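Local coordinates for 7,8-dihydro-6-hydroxymethylpterin pyrophosphokinase-dihydropteroate synthase (Plasmodium falciparum, PDB 6JWS), which probably makes 7,8-dihydropteroate for folate synthesis in two steps, first pyrophosphorylating 6-hydroxymethyl-7,8-dihydropterin with ATP and then joining the product to 4-aminobenzoate, at residues T51-P59 with E370-L378; L385-I394 with K681-V690. The protein carries 1 engineered substitution. All coordinates share one frame; numbering follows the deposited sequence.

Contact 1: residues T51-P59 with E370-L378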
loop_
_atom_site.group_PDB
_atom_site.type_symbol
_atom_site.label_atom_id
_atom_site.label_comp_id
_atom_site.label_asym_id
_atom_site.label_seq_id
_atom_site.Cartn_x
_atom_site.Cartn_y
_atom_site.Cartn_z
ATOM N N THR B 51 6.369 -32.976 -7.230
ATOM C CA THR B 51 7.202 -32.366 -6.213
ATOM C C THR B 51 6.358 -31.321 -5.496
ATOM O O THR B 51 5.380 -30.832 -6.052
ATOM C CB THR B 51 8.444 -31.664 -6.789
ATOM O OG1 THR B 51 8.109 -30.859 -7.926
ATOM C CG2 THR B 51 9.582 -32.603 -7.146
ATOM N N SER B 52 6.734 -30.990 -4.261
ATOM C CA SER B 52 6.133 -29.899 -3.521
ATOM C C SER B 52 7.038 -28.684 -3.704
ATOM O O SER B 52 8.088 -28.808 -4.326
ATOM C CB SER B 52 6.050 -30.277 -2.063
ATOM O OG SER B 52 7.355 -30.283 -1.469
ATOM N N TYR B 53 6.642 -27.527 -3.147
ATOM C CA TYR B 53 7.601 -26.464 -2.928
ATOM C C TYR B 53 8.706 -26.951 -1.991
ATOM O O TYR B 53 8.587 -27.952 -1.295
ATOM C CB TYR B 53 6.918 -25.175 -2.446
ATOM C CG TYR B 53 6.117 -24.513 -3.539
ATOM C CD1 TYR B 53 6.745 -23.760 -4.528
ATOM C CD2 TYR B 53 4.740 -24.708 -3.636
ATOM C CE1 TYR B 53 6.015 -23.204 -5.569
ATOM C CE2 TYR B 53 3.999 -24.169 -4.676
ATOM C CZ TYR B 53 4.643 -23.408 -5.647
ATOM O OH TYR B 53 3.933 -22.904 -6.712
ATOM N N LEU B 54 9.782 -26.183 -1.958
ATOM C CA LEU B 54 10.789 -26.258 -0.924
ATOM C C LEU B 54 10.288 -25.425 0.252
ATOM O O LEU B 54 9.633 -24.408 0.036
ATOM C CB LEU B 54 12.031 -25.603 -1.525
ATOM C CG LEU B 54 13.303 -26.408 -1.383
ATOM C CD1 LEU B 54 14.352 -25.928 -2.385
ATOM C CD2 LEU B 54 13.817 -26.271 0.049
ATOM N N TYR B 55 10.620 -25.842 1.485
ATOM C CA TYR B 55 10.158 -25.128 2.669
ATOM C C TYR B 55 11.259 -25.017 3.711
ATOM O O TYR B 55 11.996 -25.965 3.948
ATOM C CB TYR B 55 8.946 -25.814 3.291
ATOM C CG TYR B 55 7.693 -25.721 2.460
ATOM C CD1 TYR B 55 6.843 -24.625 2.563
ATOM C CD2 TYR B 55 7.372 -26.716 1.549
ATOM C CE1 TYR B 55 5.687 -24.545 1.801
ATOM C CE2 TYR B 55 6.218 -26.656 0.796
ATOM C CZ TYR B 55 5.378 -25.564 0.917
ATOM O OH TYR B 55 4.251 -25.504 0.146
ATOM N N GLU B 56 11.344 -23.848 4.342
ATOM C CA GLU B 56 12.176 -23.697 5.520
ATOM C C GLU B 56 11.295 -23.841 6.757
ATOM O O GLU B 56 10.341 -23.083 6.951
ATOM C CB GLU B 56 12.878 -22.356 5.513
ATOM C CG GLU B 56 13.484 -22.008 6.860
ATOM C CD GLU B 56 14.166 -20.669 6.750
ATOM O OE1 GLU B 56 15.248 -20.618 6.128
ATOM O OE2 GLU B 56 13.581 -19.674 7.214
ATOM N N THR B 57 11.656 -24.829 7.576
ATOM C CA THR B 57 10.794 -25.386 8.601
ATOM C C THR B 57 11.427 -25.200 9.982
ATOM O O THR B 57 12.620 -25.437 10.176
ATOM C CB THR B 57 10.512 -26.852 8.252
ATOM O OG1 THR B 57 9.273 -26.857 7.543
ATOM C CG2 THR B 57 10.440 -27.769 9.451
ATOM N N VAL B 58 10.604 -24.766 10.936
ATOM C CA VAL B 58 10.971 -24.775 12.346
ATOM C C VAL B 58 10.313 -25.995 12.992
ATOM O O VAL B 58 9.101 -26.178 12.862
ATOM C CB VAL B 58 10.561 -23.467 13.056
ATOM C CG1 VAL B 58 10.706 -23.572 14.569
ATOM C CG2 VAL B 58 11.348 -22.272 12.536
ATOM N N PRO B 59 11.079 -26.872 13.688
ATOM C CA PRO B 59 10.511 -28.074 14.308
ATOM C C PRO B 59 9.362 -27.813 15.287
ATOM O O PRO B 59 9.117 -26.676 15.696
ATOM C CB PRO B 59 11.707 -28.737 15.007
ATOM C CG PRO B 59 12.912 -28.188 14.279
ATOM C CD PRO B 59 12.535 -26.772 13.891
ATOM N N GLU B 370 3.890 -18.623 9.852
ATOM C CA GLU B 370 4.864 -17.590 10.172
ATOM C C GLU B 370 6.292 -18.104 10.015
ATOM O O GLU B 370 7.133 -17.430 9.418
ATOM C CB GLU B 370 4.672 -17.134 11.617
ATOM C CG GLU B 370 4.888 -15.649 11.843
ATOM C CD GLU B 370 3.600 -14.853 11.989
ATOM O OE1 GLU B 370 2.891 -14.680 10.972
ATOM O OE2 GLU B 370 3.295 -14.422 13.124
ATOM N N ASN B 371 6.570 -19.291 10.566
ATOM C CA ASN B 371 7.928 -19.816 10.583
ATOM C C ASN B 371 8.040 -21.081 9.730
ATOM O O ASN B 371 8.892 -21.926 9.979
ATOM C CB ASN B 371 8.409 -20.101 12.007
ATOM C CG ASN B 371 8.583 -18.856 12.852
ATOM O OD1 ASN B 371 8.903 -17.780 12.343
ATOM N ND2 ASN B 371 8.373 -18.995 14.149
ATOM N N ASN B 372 7.162 -21.228 8.743
ATOM C CA ASN B 372 7.263 -22.352 7.826
ATOM C C ASN B 372 7.126 -21.790 6.413
ATOM O O ASN B 372 6.018 -21.669 5.901
ATOM C CB ASN B 372 6.253 -23.450 8.166
ATOM C CG ASN B 372 6.561 -24.119 9.489
ATOM O OD1 ASN B 372 7.524 -24.872 9.587
ATOM N ND2 ASN B 372 5.770 -23.837 10.514
ATOM N N LYS B 373 8.263 -21.397 5.834
ATOM C CA LYS B 373 8.292 -20.490 4.695
ATOM C C LYS B 373 8.419 -21.268 3.386
ATOM O O LYS B 373 9.325 -22.096 3.220
ATOM C CB LYS B 373 9.463 -19.520 4.827
ATOM C CG LYS B 373 9.364 -18.554 6.000
ATOM C CD LYS B 373 10.390 -17.442 5.899
ATOM C CE LYS B 373 10.393 -16.462 7.057
ATOM N NZ LYS B 373 11.489 -15.473 6.886
ATOM N N ARG B 374 7.506 -20.954 2.458
ATOM C CA ARG B 374 7.575 -21.421 1.080
ATOM C C ARG B 374 8.784 -20.799 0.368
ATOM O O ARG B 374 9.022 -19.587 0.433
ATOM C CB ARG B 374 6.233 -21.161 0.385
ATOM C CG ARG B 374 6.150 -21.687 -1.047
ATOM C CD ARG B 374 5.001 -22.664 -1.171
ATOM N NE ARG B 374 3.758 -21.972 -1.280
ATOM C CZ ARG B 374 2.605 -22.366 -0.786
ATOM N NH1 ARG B 374 2.498 -23.493 -0.106
ATOM N NH2 ARG B 374 1.551 -21.590 -0.964
ATOM N N ILE B 375 9.545 -21.642 -0.340
ATOM C CA ILE B 375 10.733 -21.198 -1.055
ATOM C C ILE B 375 10.551 -21.436 -2.555
ATOM O O ILE B 375 10.022 -22.469 -2.953
ATOM C CB ILE B 375 11.951 -21.969 -0.512
ATOM C CG1 ILE B 375 12.372 -21.466 0.874
ATOM C CG2 ILE B 375 13.109 -21.939 -1.502
ATOM C CD1 ILE B 375 13.296 -22.433 1.605
ATOM N N TYR B 376 11.069 -20.508 -3.383
ATOM C CA TYR B 376 11.229 -20.778 -4.811
ATOM C C TYR B 376 12.703 -20.604 -5.188
ATOM O O TYR B 376 13.452 -19.984 -4.429
ATOM C CB TYR B 376 10.290 -19.904 -5.659
ATOM C CG TYR B 376 10.674 -18.446 -5.712
ATOM C CD1 TYR B 376 10.334 -17.596 -4.674
ATOM C CD2 TYR B 376 11.381 -17.902 -6.781
ATOM C CE1 TYR B 376 10.646 -16.248 -4.698
ATOM C CE2 TYR B 376 11.718 -16.551 -6.814
ATOM C CZ TYR B 376 11.341 -15.716 -5.769
ATOM O OH TYR B 376 11.641 -14.379 -5.729
ATOM N N VAL B 377 13.113 -21.127 -6.363
ATOM C CA VAL B 377 14.522 -21.032 -6.750
ATOM C C VAL B 377 14.665 -20.424 -8.150
ATOM O O VAL B 377 14.034 -20.878 -9.107
ATOM C CB VAL B 377 15.255 -22.386 -6.626
ATOM C CG1 VAL B 377 16.704 -22.307 -7.092
ATOM C CG2 VAL B 377 15.206 -22.918 -5.202
ATOM N N LEU B 378 15.471 -19.365 -8.257
ATOM C CA LEU B 378 15.714 -18.726 -9.543
ATOM C C LEU B 378 16.917 -19.360 -10.231
ATOM O O LEU B 378 16.908 -19.576 -11.443
ATOM C CB LEU B 378 15.965 -17.233 -9.325
ATOM C CG LEU B 378 14.729 -16.418 -8.961
ATOM C CD1 LEU B 378 15.107 -14.991 -8.593
ATOM C CD2 LEU B 378 13.722 -16.445 -10.109
HETATM O O HOH W 1 13.901 -17.233 7.296
#

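Contact 2: residues L385-I394 with K681-V690. With MG (magnesium ion), chain O; PT1 (pteroic acid), chain I.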
loop_
_atom_site.group_PDB
_atom_site.type_symbol
_atom_site.label_atom_id
_atom_site.label_comp_id
_atom_site.label_asym_id
_atom_site.label_seq_id
_atom_site.Cartn_x
_atom_site.Cartn_y
_atom_site.Cartn_z
ATOM N N LEU B 385 9.395 -17.042 -0.875
ATOM C CA LEU B 385 8.263 -16.547 -1.633
ATOM C C LEU B 385 7.686 -15.329 -0.914
ATOM O O LEU B 385 7.446 -15.373 0.291
ATOM C CB LEU B 385 7.202 -17.644 -1.765
ATOM C CG LEU B 385 6.105 -17.311 -2.780
ATOM C CD1 LEU B 385 6.709 -17.185 -4.172
ATOM C CD2 LEU B 385 5.012 -18.358 -2.783
ATOM N N LYS B 386 7.476 -14.247 -1.666
ATOM C CA LYS B 386 6.757 -13.061 -1.204
ATOM C C LYS B 386 7.628 -12.159 -0.321
ATOM O O LYS B 386 7.117 -11.178 0.204
ATOM C CB LYS B 386 5.379 -13.341 -0.566
ATOM C CG LYS B 386 4.318 -14.063 -1.407
ATOM C CD LYS B 386 4.291 -13.694 -2.881
ATOM C CE LYS B 386 3.446 -14.614 -3.745
ATOM N NZ LYS B 386 3.533 -14.231 -5.184
ATOM N N GLU B 387 8.929 -12.446 -0.179
ATOM C CA GLU B 387 9.766 -11.632 0.697
ATOM C C GLU B 387 10.576 -10.559 -0.034
ATOM O O GLU B 387 11.176 -9.704 0.618
ATOM C CB GLU B 387 10.686 -12.493 1.556
ATOM C CG GLU B 387 9.942 -13.108 2.724
ATOM C CD GLU B 387 10.834 -13.706 3.804
ATOM O OE1 GLU B 387 12.079 -13.382 3.838
ATOM O OE2 GLU B 387 10.296 -14.504 4.607
ATOM N N LYS B 388 10.559 -10.566 -1.373
ATOM C CA LYS B 388 11.313 -9.594 -2.145
ATOM C C LYS B 388 10.706 -9.425 -3.536
ATOM O O LYS B 388 10.353 -10.406 -4.177
ATOM C CB LYS B 388 12.750 -10.108 -2.277
ATOM C CG LYS B 388 13.798 -9.046 -2.561
ATOM C CD LYS B 388 14.806 -9.499 -3.606
ATOM C CE LYS B 388 16.097 -8.711 -3.525
ATOM N NZ LYS B 388 16.635 -8.402 -4.872
ATOM N N THR B 389 10.620 -8.176 -4.004
ATOM C CA THR B 389 10.315 -7.846 -5.386
ATOM C C THR B 389 11.631 -7.647 -6.138
ATOM O O THR B 389 12.327 -6.654 -5.925
ATOM C CB THR B 389 9.393 -6.620 -5.461
ATOM O OG1 THR B 389 8.178 -6.937 -4.785
ATOM C CG2 THR B 389 9.060 -6.189 -6.874
ATOM N N ASN B 390 11.970 -8.615 -7.001
ATOM C CA ASN B 390 13.199 -8.617 -7.778
ATOM C C ASN B 390 12.994 -7.861 -9.097
ATOM O O ASN B 390 11.940 -7.961 -9.735
ATOM C CB ASN B 390 13.668 -10.048 -8.074
ATOM C CG ASN B 390 14.106 -10.811 -6.840
ATOM O OD1 ASN B 390 15.094 -10.454 -6.193
ATOM N ND2 ASN B 390 13.355 -11.838 -6.471
ATOM N N ILE B 391 14.027 -7.117 -9.512
ATOM C CA ILE B 391 13.982 -6.403 -10.771
ATOM C C ILE B 391 14.597 -7.267 -11.866
ATOM O O ILE B 391 15.704 -7.788 -11.721
ATOM C CB ILE B 391 14.675 -5.039 -10.670
ATOM C CG1 ILE B 391 13.893 -4.108 -9.742
ATOM C CG2 ILE B 391 14.808 -4.442 -12.069
ATOM C CD1 ILE B 391 14.627 -2.847 -9.351
ATOM N N VAL B 392 13.835 -7.456 -12.946
ATOM C CA VAL B 392 14.347 -8.147 -14.115
ATOM C C VAL B 392 14.539 -7.084 -15.186
ATOM O O VAL B 392 13.570 -6.469 -15.620
ATOM C CB VAL B 392 13.384 -9.258 -14.596
ATOM C CG1 VAL B 392 13.963 -9.991 -15.805
ATOM C CG2 VAL B 392 13.077 -10.256 -13.480
ATOM N N GLY B 393 15.798 -6.819 -15.543
ATOM C CA GLY B 393 16.102 -5.797 -16.545
ATOM C C GLY B 393 16.021 -6.368 -17.962
ATOM O O GLY B 393 16.416 -7.511 -18.197
ATOM N N ILE B 394 15.456 -5.581 -18.881
ATOM C CA ILE B 394 15.092 -6.071 -20.206
ATOM C C ILE B 394 16.209 -5.723 -21.192
ATOM O O ILE B 394 16.605 -4.568 -21.296
ATOM C CB ILE B 394 13.760 -5.454 -20.686
ATOM C CG1 ILE B 394 12.557 -5.876 -19.847
ATOM C CG2 ILE B 394 13.521 -5.743 -22.167
ATOM C CD1 ILE B 394 11.350 -4.972 -20.036
ATOM N N LYS B 681 3.589 -7.792 -3.156
ATOM C CA LYS B 681 4.642 -8.777 -2.933
ATOM C C LYS B 681 4.911 -9.618 -4.180
ATOM O O LYS B 681 5.341 -10.763 -4.061
ATOM C CB LYS B 681 4.356 -9.621 -1.691
ATOM C CG LYS B 681 4.182 -8.797 -0.418
ATOM C CD LYS B 681 3.925 -9.607 0.827
ATOM C CE LYS B 681 4.313 -8.840 2.079
ATOM N NZ LYS B 681 3.458 -9.257 3.212
ATOM N N VAL B 682 4.697 -9.024 -5.362
ATOM C CA VAL B 682 5.089 -9.623 -6.623
ATOM C C VAL B 682 6.576 -9.989 -6.541
ATOM O O VAL B 682 7.394 -9.192 -6.104
ATOM C CB VAL B 682 4.817 -8.648 -7.784
ATOM C CG1 VAL B 682 5.261 -9.239 -9.111
ATOM C CG2 VAL B 682 3.358 -8.241 -7.824
ATOM N N ASP B 683 6.918 -11.204 -6.958
ATOM C CA ASP B 683 8.266 -11.728 -6.802
ATOM C C ASP B 683 9.254 -11.145 -7.815
ATOM O O ASP B 683 10.412 -10.920 -7.472
ATOM C CB ASP B 683 8.224 -13.251 -6.830
ATOM C CG ASP B 683 7.293 -13.795 -5.754
ATOM O OD1 ASP B 683 7.704 -13.786 -4.561
ATOM O OD2 ASP B 683 6.169 -14.206 -6.103
ATOM N N LEU B 684 8.841 -10.942 -9.070
ATOM C CA LEU B 684 9.750 -10.369 -10.062
ATOM C C LEU B 684 8.966 -9.424 -10.959
ATOM O O LEU B 684 7.824 -9.731 -11.326
ATOM C CB LEU B 684 10.426 -11.445 -10.921
ATOM C CG LEU B 684 11.306 -12.454 -10.169
ATOM C CD1 LEU B 684 10.494 -13.701 -9.822
ATOM C CD2 LEU B 684 12.526 -12.865 -10.985
ATOM N N ILE B 685 9.606 -8.298 -11.307
ATOM C CA ILE B 685 9.030 -7.366 -12.257
ATOM C C ILE B 685 10.056 -7.125 -13.368
ATOM O O ILE B 685 11.269 -6.973 -13.118
ATOM C CB ILE B 685 8.544 -6.069 -11.559
ATOM C CG1 ILE B 685 9.679 -5.365 -10.801
ATOM C CG2 ILE B 685 7.370 -6.361 -10.617
ATOM C CD1 ILE B 685 9.328 -3.977 -10.257
ATOM N N ARG B 686 9.549 -7.115 -14.605
ATOM C CA ARG B 686 10.366 -7.096 -15.804
ATOM C C ARG B 686 10.297 -5.679 -16.352
ATOM O O ARG B 686 9.220 -5.248 -16.765
ATOM C CB ARG B 686 9.784 -8.091 -16.825
ATOM C CG ARG B 686 10.620 -8.286 -18.081
ATOM C CD ARG B 686 9.864 -9.202 -19.039
ATOM N NE ARG B 686 10.577 -9.308 -20.296
ATOM C CZ ARG B 686 10.384 -8.522 -21.350
ATOM N NH1 ARG B 686 9.456 -7.581 -21.330
ATOM N NH2 ARG B 686 11.090 -8.722 -22.450
ATOM N N VAL B 687 11.417 -4.954 -16.311
ATOM C CA VAL B 687 11.337 -3.519 -16.545
ATOM C C VAL B 687 12.448 -3.056 -17.491
ATOM O O VAL B 687 13.539 -3.651 -17.537
ATOM C CB VAL B 687 11.331 -2.724 -15.217
ATOM C CG1 VAL B 687 10.145 -3.092 -14.319
ATOM C CG2 VAL B 687 12.656 -2.842 -14.456
ATOM N N HIS B 688 12.167 -1.986 -18.249
ATOM C CA HIS B 688 13.208 -1.322 -19.028
ATOM C C HIS B 688 14.011 -0.340 -18.168
ATOM O O HIS B 688 15.167 -0.058 -18.465
ATOM C CB HIS B 688 12.609 -0.515 -20.183
ATOM C CG HIS B 688 11.836 -1.325 -21.162
ATOM N ND1 HIS B 688 10.478 -1.572 -20.999
ATOM C CD2 HIS B 688 12.208 -1.920 -22.321
ATOM C CE1 HIS B 688 10.042 -2.281 -22.025
ATOM N NE2 HIS B 688 11.085 -2.517 -22.842
ATOM N N ASP B 689 13.382 0.225 -17.133
ATOM C CA ASP B 689 13.928 1.370 -16.416
ATOM C C ASP B 689 14.398 0.899 -15.037
ATOM O O ASP B 689 13.670 0.998 -14.057
ATOM C CB ASP B 689 12.923 2.524 -16.440
ATOM C CG ASP B 689 12.515 2.965 -17.848
ATOM O OD1 ASP B 689 13.294 3.715 -18.475
ATOM O OD2 ASP B 689 11.407 2.568 -18.329
ATOM N N VAL B 690 15.626 0.366 -14.984
ATOM C CA VAL B 690 16.112 -0.364 -13.828
ATOM C C VAL B 690 16.450 0.624 -12.702
ATOM O O VAL B 690 16.063 0.392 -11.554
ATOM C CB VAL B 690 17.311 -1.271 -14.179
ATOM C CG1 VAL B 690 17.896 -1.924 -12.933
ATOM C CG2 VAL B 690 16.964 -2.338 -15.209
HETATM MG MG MG O . 15.051 5.170 -18.200
HETATM C C2 PT1 I . 5.997 -10.203 -20.389
HETATM C C3 PT1 I . 6.735 -9.930 -21.622
HETATM C C5 PT1 I . 7.801 -10.877 -21.966
HETATM N N6 PT1 I . 6.479 -8.868 -22.423
HETATM C C7 PT1 I . 7.284 -12.157 -20.008
HETATM N N9 PT1 I . 8.029 -11.937 -21.139
HETATM C C10 PT1 I . 7.196 -8.704 -23.567
HETATM N N11 PT1 I . 7.526 -13.251 -19.199
HETATM C C12 PT1 I . 8.186 -9.615 -23.912
HETATM C C21 PT1 I . 1.603 -3.715 -25.057
HETATM O O22 PT1 I . 1.937 -2.499 -25.094
HETATM O O1 PT1 I . 5.006 -9.383 -20.016
HETATM N N4 PT1 I . 6.304 -11.286 -19.642
HETATM N N8 PT1 I . 8.478 -10.659 -23.107
HETATM C C13 PT1 I . 6.863 -7.543 -24.466
HETATM N N14 PT1 I . 5.547 -7.808 -25.109
HETATM C C15 PT1 I . 4.595 -6.846 -25.108
HETATM C C16 PT1 I . 3.230 -7.201 -25.072
HETATM C C17 PT1 I . 5.006 -5.474 -25.154
HETATM C C18 PT1 I . 2.256 -6.173 -25.059
HETATM C C19 PT1 I . 4.018 -4.457 -25.160
HETATM C C20 PT1 I . 2.647 -4.808 -25.092
HETATM O O23 PT1 I . 0.401 -4.020 -24.984
HETATM O O HOH W 2 5.947 -11.452 3.250
HETATM O O HOH W 3 10.240 -13.032 -3.880
HETATM O O HOH W 4 7.851 -10.465 -3.030
HETATM O O HOH W 5 16.622 6.963 -17.930
HETATM O O HOH W 6 16.412 3.954 -17.022
#

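Contact 1: residues T51-P59 with E370-L378
E56 and K373 face each other in antiparallel strands and exchange two backbone hydrogen bonds, E56 N to K373 O and K373 N to E56 O, both 2.9 Å. At the next hydrogen-bonded pair, I375 N reaches L54 O at 2.8 Å. Past E56 the ladder frays: V58 N makes weak bonds to N371 O and to N372 OD1, and T57 OG1 makes another weak one to N372 OD1.

On the face carrying Y55 and R374, the arginine starts anti to its own amide nitrogen (chi1 -176°) but then bends twice, which lays R374 CD 3.2 Å from Y53 CG and sets NE over that ring's face. The guanidinium is skewed 34° from the Y53 plane and stands steeply to the Y55 ring. NH1 lies in the plane of the Y55 ring, at its edge, and donates to Y55 OH over 2.7 Å. D335 is a second partner of the hydroxyl, and E599 forms a salt bridge with NH2, so both ends of this link are tied elsewhere too.

On the other face, E56 and K373 run side by side without charge contact. A water bridges them, 2.5 Å from E56 OE2 and 3.0 Å from K373 NZ. E56 OE1 is bonded to the hydroxyls of Y164 and Y384, while K373 pairs with E387.

Apolar packing shares this second face. CB of L54 meets CB of I375 at 3.8 Å, and the I375 CD1 methyl reaches on toward the E56 backbone.

Together these contacts exemplify an antiparallel beta ladder. It joins 372-377 to 46-57 within the six-stranded antiparallel sheet of the pyrophosphokinase part, whose bound ATP lies about 13 Å from the T57 side chain.

Contact 2: residues L385-I394 with K681-V690
The delta methyl of I394 fits over the ring of H688, CD1 3.6 Å from the ring centroid and only 9° off the normal, a CH-pi contact; S607 is hydrogen-bonded to ND1 of the same ring. The I394 side chain also backs the guanidinium of R686, with CG1 over one face. Pteroic acid occupies the opposite face, its N8 3.3 Å from R686 NH2. The guanidinium is thus sandwiched between isoleucine and pterin; R686 is fully extended from CG to NE, and D430 holds it by a salt bridge at NE. Nearby, D689 binds magnesium with E692 and the carbonyl of M648.

Elsewhere methyls settle into hollows along two parallel strands. G393 has no side chain, and V690 CG2 comes in over its CA at 3.8 Å. I391 CG2 rests on V687 CG2, 3.6 Å away, while on the other face V392 CG2 meets L684 CD2 at 3.7 Å. Backbone bonds such as I685 N to N390 O and V687 N to V392 O fix this register.

At the entrance to the strands the fit is polar. The carboxylate of D683 points away from its own carbonyl carbon (chi1 -57°) and lies across K386: OD1 accepts from the K386 amide nitrogen at 2.9 Å, and K386 NZ donates to D683 OD2, on its syn side, in a 2.8 Å salt bridge. NZ is also bonded to the carbonyls of Y600 and Y597. CD1 of L385 touches both oxygens. T389 OG1 donates to V682 O at 2.7 Å.

In the TIM barrel, strand 390-396 lies between 428-432 and 684-687, with 603-604 beyond the latter. N390, V392, L684 and R686 face the barrel interior. I391 and I685 point outward against helix 690-704, and helix 657-680 also packs on I685.

From the N terminus, the chain lays down strand 46-57 early, after 16-24, and closes contact 1 only some 310 residues later, after a loop that includes strands 163-172 and 208-214. Contact 2 then opens a few residues on and closes a second long loop at 681-690, bringing the first strand of the barrel beside its last. The two loops therefore run in series, neither nested nor crossed. Short strand 382-384 carries the chain between them, and the contacts touch just beyond it, at L385: R374 O and L385 N form a probable hydrogen bond, and the Y376 ring packs on L385. The kinase sheet and synthase barrel are thus coupled directly.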